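Local coordinates for protein cell division GTPase FtsZ, diverged (Clostridium botulinum C, PDB 3V3T) that is a diverged member of the tubulin/FtsZ family of cytoskeletal proteins, with a TubZ-like C-terminal domain, at residues K6-P11 / A80-K85; P109-A114 / N147-S152; M248-T253 / E259-I264. The protein carries 1 engineered substitution. All coordinates share one frame; numbering follows the deposited sequence.

Contact 1 (K6-P11 / A80-K85)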
# COMPACT_ATOMS: atom_id res chain seq x y z
N LYS A 6 7.24 12.42 8.01
CA LYS A 6 5.86 12.91 8.03
C LYS A 6 4.86 11.78 7.82
O LYS A 6 3.66 12.00 7.79
CB LYS A 6 5.66 14.00 6.97
CG LYS A 6 6.30 15.34 7.29
CD LYS A 6 7.66 15.49 6.61
CE LYS A 6 8.25 16.89 6.78
NZ LYS A 6 9.53 17.09 6.02
N ILE A 7 5.37 10.56 7.68
CA ILE A 7 4.54 9.40 7.51
C ILE A 7 4.53 8.59 8.78
O ILE A 7 5.59 8.38 9.39
CB ILE A 7 5.05 8.50 6.38
CG1 ILE A 7 4.81 9.17 5.02
CG2 ILE A 7 4.34 7.15 6.42
CD1 ILE A 7 5.58 8.53 3.89
N VAL A 8 3.35 8.13 9.17
CA VAL A 8 3.25 7.10 10.21
C VAL A 8 2.47 5.94 9.67
O VAL A 8 1.39 6.12 9.11
CB VAL A 8 2.58 7.61 11.50
CG1 VAL A 8 1.24 8.25 11.18
CG2 VAL A 8 2.39 6.46 12.48
N PHE A 9 3.03 4.74 9.82
CA PHE A 9 2.34 3.52 9.43
C PHE A 9 1.59 2.93 10.62
O PHE A 9 2.09 2.91 11.75
CB PHE A 9 3.34 2.48 8.91
CG PHE A 9 3.89 2.80 7.55
CD1 PHE A 9 3.17 2.51 6.40
CD2 PHE A 9 5.13 3.40 7.42
CE1 PHE A 9 3.66 2.81 5.16
CE2 PHE A 9 5.63 3.70 6.17
CZ PHE A 9 4.90 3.41 5.04
N ALA A 10 0.39 2.44 10.34
CA ALA A 10 -0.35 1.69 11.34
C ALA A 10 -0.65 0.31 10.80
O ALA A 10 -1.76 0.05 10.33
CB ALA A 10 -1.62 2.43 11.70
N PRO A 11 0.34 -0.58 10.84
CA PRO A 11 0.08 -1.98 10.47
C PRO A 11 -0.86 -2.59 11.51
O PRO A 11 -0.74 -2.29 12.70
CB PRO A 11 1.45 -2.63 10.53
CG PRO A 11 2.23 -1.77 11.48
CD PRO A 11 1.71 -0.37 11.33
N ALA A 80 -6.01 7.39 19.20
CA ALA A 80 -5.31 8.30 20.12
C ALA A 80 -3.82 7.95 20.31
O ALA A 80 -2.99 8.83 20.44
CB ALA A 80 -6.02 8.36 21.48
N GLN A 81 -3.50 6.65 20.34
CA GLN A 81 -2.11 6.23 20.40
C GLN A 81 -1.35 6.84 19.23
O GLN A 81 -0.31 7.46 19.41
CB GLN A 81 -2.00 4.70 20.34
CG GLN A 81 -2.65 3.97 21.49
CD GLN A 81 -1.97 4.26 22.81
OE1 GLN A 81 -0.78 4.56 22.84
NE2 GLN A 81 -2.73 4.19 23.90
N ILE A 82 -1.89 6.66 18.03
CA ILE A 82 -1.25 7.18 16.83
C ILE A 82 -1.07 8.69 16.92
O ILE A 82 0.00 9.22 16.60
CB ILE A 82 -2.07 6.86 15.57
CG1 ILE A 82 -2.33 5.35 15.49
CG2 ILE A 82 -1.35 7.35 14.32
CD1 ILE A 82 -3.23 4.94 14.35
N MET A 83 -2.11 9.38 17.36
CA MET A 83 -2.12 10.83 17.37
C MET A 83 -1.32 11.42 18.53
O MET A 83 -0.83 12.55 18.44
CB MET A 83 -3.55 11.35 17.38
CG MET A 83 -4.33 10.95 16.15
SD MET A 83 -3.41 11.36 14.67
CE MET A 83 -4.36 10.53 13.39
N GLU A 84 -1.19 10.67 19.61
CA GLU A 84 -0.39 11.15 20.73
C GLU A 84 1.06 11.28 20.28
O GLU A 84 1.66 12.36 20.33
CB GLU A 84 -0.48 10.20 21.92
CG GLU A 84 0.51 10.52 23.03
CD GLU A 84 0.56 9.45 24.10
OE1 GLU A 84 1.27 8.44 23.90
OE2 GLU A 84 -0.11 9.61 25.15
N LYS A 85 1.60 10.15 19.82
CA LYS A 85 3.01 10.04 19.50
C LYS A 85 3.38 10.71 18.18
O LYS A 85 4.45 11.31 18.06
CB LYS A 85 3.41 8.56 19.48
CG LYS A 85 2.96 7.80 20.72
CD LYS A 85 3.34 6.33 20.64
CE LYS A 85 3.11 5.64 21.97
NZ LYS A 85 3.61 4.24 21.95
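Between segments 80-85 and 6-11, Ile82 makes every contact from the helix side, and it does so with two separate branches. Its CG2 methyl lies 4.2 Å from CG1 of Val8, while the end of its longer arm, CD1, comes to 4.0 Å from CB of Ala10. One helix residue thus spans two strand residues, both of which point their CB atoms at the helix; Phe9, between them, turns its ring to the other face of the sheet. The first torsion of Ile82 (chi1 -54°) sets the two branches apart: CG2 stands anti to the backbone N and CG1 anti to the carbonyl carbon, and with CD1 anti to CA (chi2 175°) the longer arm extends onto Ala10. Val8 places CG1, the methyl used here, between its own backbone N and carbonyl carbon (chi1 52°), and its side chain crosses that of Ile82 at a slant.

Nothing polar passes between the segments, and the 106 Å² they bury is made by three buried aliphatic residues. The nearest CA atoms, of Ala10 and Ile82, are 7.8 Å apart, a spacing bridged by one isoleucine and the short alanine methyl. The neighbouring strands add to the packing: Leu33 of strand 31-36 touches Ile82, and Val92 of strand 91-97 touches Val8. On the opposite face Phe9 packs against Val20 and Leu23 of helix 14-26. A parallel central strand covered by helices on both faces is the hallmark of the Rossmann-like, three-layer alpha/beta GTPase domain of the tubulin/FtsZ family.

Contact 2 (P109-A114 / N147-S152)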
# COMPACT_ATOMS: atom_id res chain seq x y z
N PRO A 109 -12.82 -0.19 9.99
CA PRO A 109 -13.44 0.76 10.91
C PRO A 109 -12.46 1.80 11.41
O PRO A 109 -12.79 2.99 11.42
CB PRO A 109 -13.92 -0.13 12.08
CG PRO A 109 -13.96 -1.51 11.54
CD PRO A 109 -12.92 -1.59 10.45
N ILE A 110 -11.27 1.39 11.83
CA ILE A 110 -10.30 2.35 12.37
C ILE A 110 -9.93 3.40 11.35
O ILE A 110 -9.86 4.59 11.66
CB ILE A 110 -9.05 1.67 12.93
CG1 ILE A 110 -9.42 0.76 14.10
CG2 ILE A 110 -8.10 2.71 13.47
CD1 ILE A 110 -8.23 0.34 14.91
N LEU A 111 -9.71 2.98 10.11
CA LEU A 111 -9.43 3.91 9.02
C LEU A 111 -10.64 4.84 8.77
O LEU A 111 -10.49 6.05 8.70
CB LEU A 111 -9.03 3.14 7.78
CG LEU A 111 -8.96 3.74 6.38
CD1 LEU A 111 -8.24 5.05 6.38
CD2 LEU A 111 -8.21 2.73 5.52
N GLY A 112 -11.84 4.27 8.66
CA GLY A 112 -13.02 5.09 8.46
C GLY A 112 -13.23 6.09 9.60
O GLY A 112 -13.59 7.24 9.38
N LEU A 113 -13.01 5.64 10.83
CA LEU A 113 -13.19 6.47 12.00
C LEU A 113 -12.14 7.58 12.10
O LEU A 113 -12.46 8.72 12.45
CB LEU A 113 -13.21 5.62 13.26
CG LEU A 113 -13.34 6.37 14.58
CD1 LEU A 113 -14.57 7.26 14.56
CD2 LEU A 113 -13.43 5.39 15.73
N ALA A 114 -10.88 7.24 11.79
CA ALA A 114 -9.80 8.22 11.82
C ALA A 114 -9.99 9.30 10.76
O ALA A 114 -9.77 10.48 11.02
CB ALA A 114 -8.43 7.54 11.63
N ASN A 147 -14.66 -4.45 0.58
CA ASN A 147 -15.97 -3.82 0.55
C ASN A 147 -16.15 -2.80 1.66
O ASN A 147 -16.73 -1.74 1.43
CB ASN A 147 -17.07 -4.88 0.59
CG ASN A 147 -17.27 -5.55 -0.76
OD1 ASN A 147 -16.81 -5.05 -1.79
ND2 ASN A 147 -17.97 -6.68 -0.76
N ASP A 148 -15.65 -3.11 2.85
CA ASP A 148 -15.83 -2.20 3.98
C ASP A 148 -15.01 -0.93 3.78
O ASP A 148 -15.44 0.17 4.12
CB ASP A 148 -15.45 -2.85 5.30
CG ASP A 148 -16.44 -3.89 5.76
OD1 ASP A 148 -17.53 -3.99 5.16
OD2 ASP A 148 -16.11 -4.61 6.73
N ILE A 149 -13.81 -1.10 3.21
CA ILE A 149 -13.00 0.06 2.88
C ILE A 149 -13.66 0.93 1.79
O ILE A 149 -13.72 2.16 1.92
CB ILE A 149 -11.54 -0.34 2.56
CG1 ILE A 149 -10.83 -0.71 3.86
CG2 ILE A 149 -10.79 0.78 1.86
CD1 ILE A 149 -9.40 -1.12 3.70
N MET A 150 -14.17 0.30 0.74
CA MET A 150 -14.88 1.03 -0.31
C MET A 150 -16.04 1.84 0.28
O MET A 150 -16.17 3.04 0.04
CB MET A 150 -15.41 0.06 -1.38
CG MET A 150 -14.31 -0.55 -2.26
SD MET A 150 -13.32 0.68 -3.17
CE MET A 150 -11.73 0.55 -2.36
N ARG A 151 -16.88 1.17 1.06
CA ARG A 151 -18.06 1.81 1.64
C ARG A 151 -17.72 3.01 2.54
O ARG A 151 -18.51 3.95 2.65
CB ARG A 151 -18.90 0.77 2.39
CG ARG A 151 -19.98 1.33 3.30
CD ARG A 151 -20.91 0.22 3.81
NE ARG A 151 -20.24 -1.08 3.93
CZ ARG A 151 -20.50 -2.13 3.14
NH1 ARG A 151 -21.43 -2.03 2.20
NH2 ARG A 151 -19.84 -3.27 3.31
N SER A 152 -16.55 2.99 3.17
CA SER A 152 -16.14 4.05 4.09
C SER A 152 -15.28 5.16 3.49
O SER A 152 -14.96 6.12 4.18
CB SER A 152 -15.35 3.44 5.25
OG SER A 152 -16.16 2.56 6.01
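Leu111 and Ile149 meet through the ends of their side chains, and a second contact, between the backbone of Gly112 and the CB of Ser152, lies beside them. CD2 of Leu111 is 4.4 Å from CD1 of Ile149, a loose methyl-to-methyl contact. The CB of Leu111 points at helix 136-152; Ile149 starts off to the side of helix 101-117 and is brought across by its extended outer arm, with CD1 anti to CA (chi2 -180°). Both side chains also rest on Phe125 of strand 122-129 and on Ile159, so the pair closes over the sheet.

Between the two segments the nearest CA atoms are those of Gly112 and Ser152, 5.5 Å apart, and Gly112 CA is 4.3 Å from Ser152 CB. With no side chain on Gly112, the serine methylene sits directly against the glycine backbone. A turn earlier, Asp148 points the same way as Ser152 but spends one carboxylate oxygen on its own helix. Arg151 NH2 donates to Asp148 OD1 over 3.0 Å with an N-H...O angle of 163°, the oxygen lying in the guanidinium plane and being met nearly along its C-O bond. The other oxygen, OD2, forms a salt bridge with Arg64.

Across the two segments there is no hydrogen bond or ion pair. The chemistry therefore implies an association resting on one methyl-to-methyl contact and on a serine CB set against a glycine backbone, while Asp148, held by two arginines, would probably remain ionised.

Contact 3 (M248-T253 / E259-I264)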
# COMPACT_ATOMS: atom_id res chain seq x y z
N MET A 248 1.80 11.43 -12.33
CA MET A 248 2.83 10.44 -12.56
C MET A 248 4.20 11.00 -12.20
O MET A 248 4.51 12.15 -12.51
CB MET A 248 2.81 10.00 -14.02
CG MET A 248 3.85 8.97 -14.36
SD MET A 248 3.73 8.45 -16.10
CE MET A 248 2.22 7.51 -16.06
N GLY A 249 4.99 10.21 -11.49
CA GLY A 249 6.35 10.59 -11.16
C GLY A 249 7.34 9.72 -11.90
O GLY A 249 7.21 8.49 -11.92
N ILE A 250 8.34 10.34 -12.52
CA ILE A 250 9.31 9.61 -13.31
C ILE A 250 10.73 10.01 -12.92
O ILE A 250 11.11 11.17 -13.07
CB ILE A 250 9.11 9.90 -14.82
CG1 ILE A 250 7.74 9.40 -15.28
CG2 ILE A 250 10.22 9.26 -15.66
CD1 ILE A 250 7.37 9.88 -16.66
N SER A 251 11.50 9.06 -12.42
CA SER A 251 12.92 9.31 -12.15
C SER A 251 13.79 8.22 -12.79
O SER A 251 13.68 7.04 -12.46
CB SER A 251 13.19 9.40 -10.65
OG SER A 251 14.57 9.61 -10.39
N THR A 252 14.66 8.64 -13.70
CA THR A 252 15.41 7.72 -14.54
C THR A 252 16.89 8.06 -14.62
O THR A 252 17.27 9.22 -14.49
CB THR A 252 14.83 7.74 -15.96
OG1 THR A 252 14.80 9.09 -16.44
CG2 THR A 252 13.39 7.20 -15.94
N THR A 253 17.72 7.04 -14.83
CA THR A 253 19.16 7.24 -14.90
C THR A 253 19.60 8.01 -16.14
O THR A 253 20.62 8.71 -16.11
CB THR A 253 19.92 5.90 -14.86
OG1 THR A 253 19.38 5.01 -15.84
CG2 THR A 253 19.79 5.26 -13.49
N GLU A 259 6.67 10.03 -23.41
CA GLU A 259 5.43 9.65 -24.10
C GLU A 259 5.29 8.13 -24.24
O GLU A 259 4.18 7.60 -24.26
CB GLU A 259 5.32 10.32 -25.47
CG GLU A 259 3.88 10.58 -25.89
CD GLU A 259 3.15 11.51 -24.91
OE1 GLU A 259 3.82 12.36 -24.28
OE2 GLU A 259 1.92 11.39 -24.78
N ALA A 260 6.42 7.42 -24.32
CA ALA A 260 6.39 5.97 -24.41
C ALA A 260 6.06 5.33 -23.06
O ALA A 260 5.47 4.25 -23.01
CB ALA A 260 7.71 5.43 -24.95
N ILE A 261 6.44 5.98 -21.97
CA ILE A 261 6.12 5.46 -20.64
C ILE A 261 4.63 5.59 -20.40
O ILE A 261 4.00 4.66 -19.91
CB ILE A 261 6.88 6.23 -19.53
CG1 ILE A 261 8.38 5.98 -19.63
CG2 ILE A 261 6.33 5.85 -18.13
CD1 ILE A 261 9.20 6.76 -18.63
N LYS A 262 4.08 6.75 -20.74
CA LYS A 262 2.65 6.99 -20.60
C LYS A 262 1.89 5.98 -21.47
O LYS A 262 0.80 5.53 -21.12
CB LYS A 262 2.32 8.42 -21.03
CG LYS A 262 2.90 9.49 -20.11
CD LYS A 262 2.67 10.88 -20.67
CE LYS A 262 3.27 11.94 -19.75
NZ LYS A 262 3.21 13.32 -20.31
N SER A 263 2.49 5.62 -22.59
CA SER A 263 1.88 4.68 -23.51
C SER A 263 1.65 3.33 -22.84
O SER A 263 0.64 2.67 -23.06
CB SER A 263 2.74 4.54 -24.76
OG SER A 263 2.23 3.53 -25.61
N ILE A 264 2.60 2.92 -22.01
CA ILE A 264 2.49 1.61 -21.38
C ILE A 264 1.80 1.69 -20.01
O ILE A 264 1.04 0.80 -19.64
CB ILE A 264 3.86 0.95 -21.21
CG1 ILE A 264 4.53 0.75 -22.58
CG2 ILE A 264 3.71 -0.41 -20.54
CD1 ILE A 264 3.89 -0.35 -23.38
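This is apolar helix-on-sheet packing inside a beta-alpha-beta unit of the C-terminal domain: strand 247-252 leads into helix 258-265, which crosses one face of the sheet before the chain returns in the parallel neighbouring strand 270-275. The short segments run at 128° to each other, with their axes 11.0 Å apart at closest approach, and bury 188 Å² between them. No hydrogen bond joins them.

Three residues of the strand, Met248, Ile250 and Thr252, direct their CB atoms at the helix, and the first two make the contact. Met248 is stretched straight from its backbone, with CG anti to N (chi1 180°) and SD anti to CA, which carries the sulfur out to the helix. There SD touches two consecutive residues from one side, 4.2 Å from CG2 of Ile261 and 4.2 Å from CG of Lys262. Only the aliphatic stem of the lysine takes part.

Ile261 has the largest buried area of the contact and serves both strand residues, its CG2 for the methionine and its longer arm for Ile250. Ile224 and Leu228 of helix 224-233 also pack on this side chain, while Val282 of strand 281-287 touches both Met248 and Ile261. Ile250 and Ile261 reach toward each other tip to tip: the single CD1 methyl of Ile261 faces both branches of Ile250, at 4.0 Å from CG2 and 4.1 Å from CD1.

Overall arrangement
The three contacts follow one another along the chain, each closing before the next opens. Contacts 1 and 2 belong to the GTPase domain range, with centres about 17 Å apart and nearest atoms about 5 Å apart; helix 101-117 of contact 2 also touches helix 75-85 of contact 1, so the two are linked, without touching, through neighbouring helices. Contact 3 lies in the C-terminal domain range, its centre about 33 Å from each of the others and across the centre of the chain. Contacts 1 and 3 nevertheless reach one continuous mixed sheet, so helix packing on a shared sheet recurs in both halves of this tubulin-like protein.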